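Local coordinates for acyl-CoA thioester hydrolase ybgC (Escherichia coli K-12, PDB 3GRH), which is a putative acyl-CoA thioesterase that belongs to the pectinesterase family but neither binds pectin nor shows pectinesterase activity, at residues Ala98-Arg103 with Gly128-Tyr133. Sequence-based numbering, arbitrary orientation.
Sequences AAIIKR and GGITLY
The carbonyl oxygen of Ala-99, whose methyl packs against Ile-130, is gripped by two donors on helix 92-100 and beyond it: the side-chain NE2 of Gln-108 and, weakly, the backbone N of Lys-102, 3.3 Å from Ala-99 O. The chain then closes a type I turn from Ile-100 to Arg-103, with Arg-103 N 3.1 Å from Ile-100 O, and Arg-103 leaves the helical conformation with a positive phi. Gln-108 uses both ends of its amide, as its OE1 bonds to Lys-102 NZ, while its backbone bonds Gly-129, just before strand 130-134, and Thr-131 within it.

The contact proper is apolar and small, burying 97 Å² in all. Ala-99 CB and Ile-130 CD1 meet tip to tip at 3.5 Å, the CG1-CD1 bond of the isoleucine directed broadly at the alanine methyl. Ile-130 sets CG1 beside its backbone N and anti to the carbonyl carbon (chi1 -63°), which carries the ethyl branch toward the helix and leaves CG2 the more distant branch. Ile-100 adds a looser touch from the flank, its CD1 lying 4.5 Å from Ile-130 CG1, while Ala-99 also packs on Phe-77.

Asn-200 bonds Ile-130 N through OD1 and Gly-128 O through ND2, bracketing the start of strand 130-134. In this parallel beta-helix, the fold of the pectinesterase family, helix 92-100 is thus joined to strand 130-134 near the end of the beta-helix where strand 77-79 is the outermost strand of its sheet. With only aliphatic carbons meeting across the buried junction, dispersion and exclusion of water hold the two segments directly, while Gln-108 supplies a polar link between them.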
loop_
_atom_site.group_PDB
_atom_site.type_symbol
_atom_site.label_atom_id
_atom_site.label_comp_id
_atom_site.label_asym_id
_atom_site.label_seq_id
_atom_site.Cartn_x
_atom_site.Cartn_y
_atom_site.Cartn_z
ATOM N N ALA A 98 -5.024 18.141 -17.174
ATOM C CA ALA A 98 -5.208 18.218 -18.593
ATOM C C ALA A 98 -5.691 16.896 -19.161
ATOM O O ALA A 98 -6.380 16.894 -20.188
ATOM C CB ALA A 98 -3.910 18.631 -19.311
ATOM N N ALA A 99 -5.284 15.801 -18.535
ATOM C CA ALA A 99 -5.747 14.489 -18.946
ATOM C C ALA A 99 -7.216 14.304 -18.604
ATOM O O ALA A 99 -8.029 13.812 -19.399
ATOM C CB ALA A 99 -4.905 13.387 -18.265
ATOM N N ILE A 100 -7.579 14.675 -17.400
ATOM C CA ILE A 100 -8.944 14.473 -16.894
ATOM C C ILE A 100 -9.984 15.295 -17.646
ATOM O O ILE A 100 -11.045 14.769 -17.965
ATOM C CB ILE A 100 -9.042 14.786 -15.406
ATOM C CG1 ILE A 100 -8.196 13.838 -14.606
ATOM C CG2 ILE A 100 -10.541 14.709 -14.935
ATOM C CD1 ILE A 100 -8.623 12.412 -14.642
ATOM N N ILE A 101 -9.656 16.519 -17.981
ATOM C CA ILE A 101 -10.643 17.411 -18.673
ATOM C C ILE A 101 -11.061 16.847 -20.020
ATOM O O ILE A 101 -12.082 17.278 -20.567
ATOM C CB ILE A 101 -10.242 18.877 -18.743
ATOM C CG1 ILE A 101 -8.929 19.109 -19.465
ATOM C CG2 ILE A 101 -10.147 19.440 -17.284
ATOM C CD1 ILE A 101 -8.639 20.590 -19.912
ATOM N N LYS A 102 -10.291 15.957 -20.618
ATOM C CA LYS A 102 -10.678 15.384 -21.917
ATOM C C LYS A 102 -11.925 14.498 -21.863
ATOM O O LYS A 102 -12.557 14.255 -22.881
ATOM C CB LYS A 102 -9.537 14.566 -22.486
ATOM C CG LYS A 102 -8.342 15.359 -22.936
ATOM C CD LYS A 102 -7.522 14.427 -23.748
ATOM C CE LYS A 102 -6.113 14.894 -24.010
ATOM N NZ LYS A 102 -5.382 13.693 -24.580
ATOM N N ARG A 103 -12.227 13.970 -20.677
ATOM C CA ARG A 103 -13.396 13.107 -20.443
ATOM C C ARG A 103 -13.420 11.920 -21.343
ATOM O O ARG A 103 -14.464 11.543 -21.867
ATOM C CB ARG A 103 -14.707 13.874 -20.534
ATOM C CG ARG A 103 -14.608 15.235 -19.979
ATOM C CD ARG A 103 -14.551 15.289 -18.494
ATOM N NE ARG A 103 -14.323 16.680 -18.079
ATOM C CZ ARG A 103 -14.010 17.077 -16.849
ATOM N NH1 ARG A 103 -13.918 16.204 -15.856
ATOM N NH2 ARG A 103 -13.797 18.373 -16.608
ATOM N N GLY A 128 -11.562 7.060 -17.821
ATOM C CA GLY A 128 -10.374 6.470 -18.366
ATOM C C GLY A 128 -9.236 6.385 -17.331
ATOM O O GLY A 128 -9.185 7.187 -16.345
ATOM N N GLY A 129 -8.355 5.415 -17.577
ATOM C CA GLY A 129 -7.134 5.224 -16.772
ATOM C C GLY A 129 -6.043 6.241 -17.063
ATOM O O GLY A 129 -5.920 6.760 -18.129
ATOM N N ILE A 130 -5.292 6.578 -16.027
ATOM C CA ILE A 130 -4.136 7.416 -16.165
ATOM C C ILE A 130 -2.884 6.607 -15.869
ATOM O O ILE A 130 -2.849 5.901 -14.852
ATOM C CB ILE A 130 -4.180 8.558 -15.164
ATOM C CG1 ILE A 130 -5.378 9.440 -15.454
ATOM C CG2 ILE A 130 -2.887 9.426 -15.287
ATOM C CD1 ILE A 130 -5.205 10.262 -16.662
ATOM N N THR A 131 -1.889 6.699 -16.764
ATOM C CA THR A 131 -0.533 6.119 -16.519
ATOM C C THR A 131 0.443 7.223 -16.316
ATOM O O THR A 131 0.573 8.082 -17.140
ATOM C CB THR A 131 -0.099 5.231 -17.655
ATOM O OG1 THR A 131 -1.050 4.154 -17.808
ATOM C CG2 THR A 131 1.290 4.648 -17.389
ATOM N N LEU A 132 1.143 7.226 -15.194
ATOM C CA LEU A 132 2.171 8.229 -14.900
ATOM C C LEU A 132 3.491 7.496 -14.734
ATOM O O LEU A 132 3.564 6.552 -13.947
ATOM C CB LEU A 132 1.804 8.967 -13.612
ATOM C CG LEU A 132 2.724 10.051 -13.158
ATOM C CD1 LEU A 132 2.642 11.251 -14.075
ATOM C CD2 LEU A 132 2.376 10.430 -11.729
ATOM N N TYR A 133 4.510 7.906 -15.470
ATOM C CA TYR A 133 5.753 7.199 -15.456
ATOM C C TYR A 133 6.922 8.116 -15.550
ATOM O O TYR A 133 6.853 9.145 -16.235
ATOM C CB TYR A 133 5.780 6.190 -16.573
ATOM C CG TYR A 133 5.761 6.688 -17.986
ATOM C CD1 TYR A 133 6.923 6.816 -18.740
ATOM C CD2 TYR A 133 4.548 6.993 -18.602
ATOM C CE1 TYR A 133 6.856 7.248 -20.015
ATOM C CE2 TYR A 133 4.502 7.464 -19.859
ATOM C CZ TYR A 133 5.641 7.537 -20.579
ATOM O OH TYR A 133 5.645 7.973 -21.877
#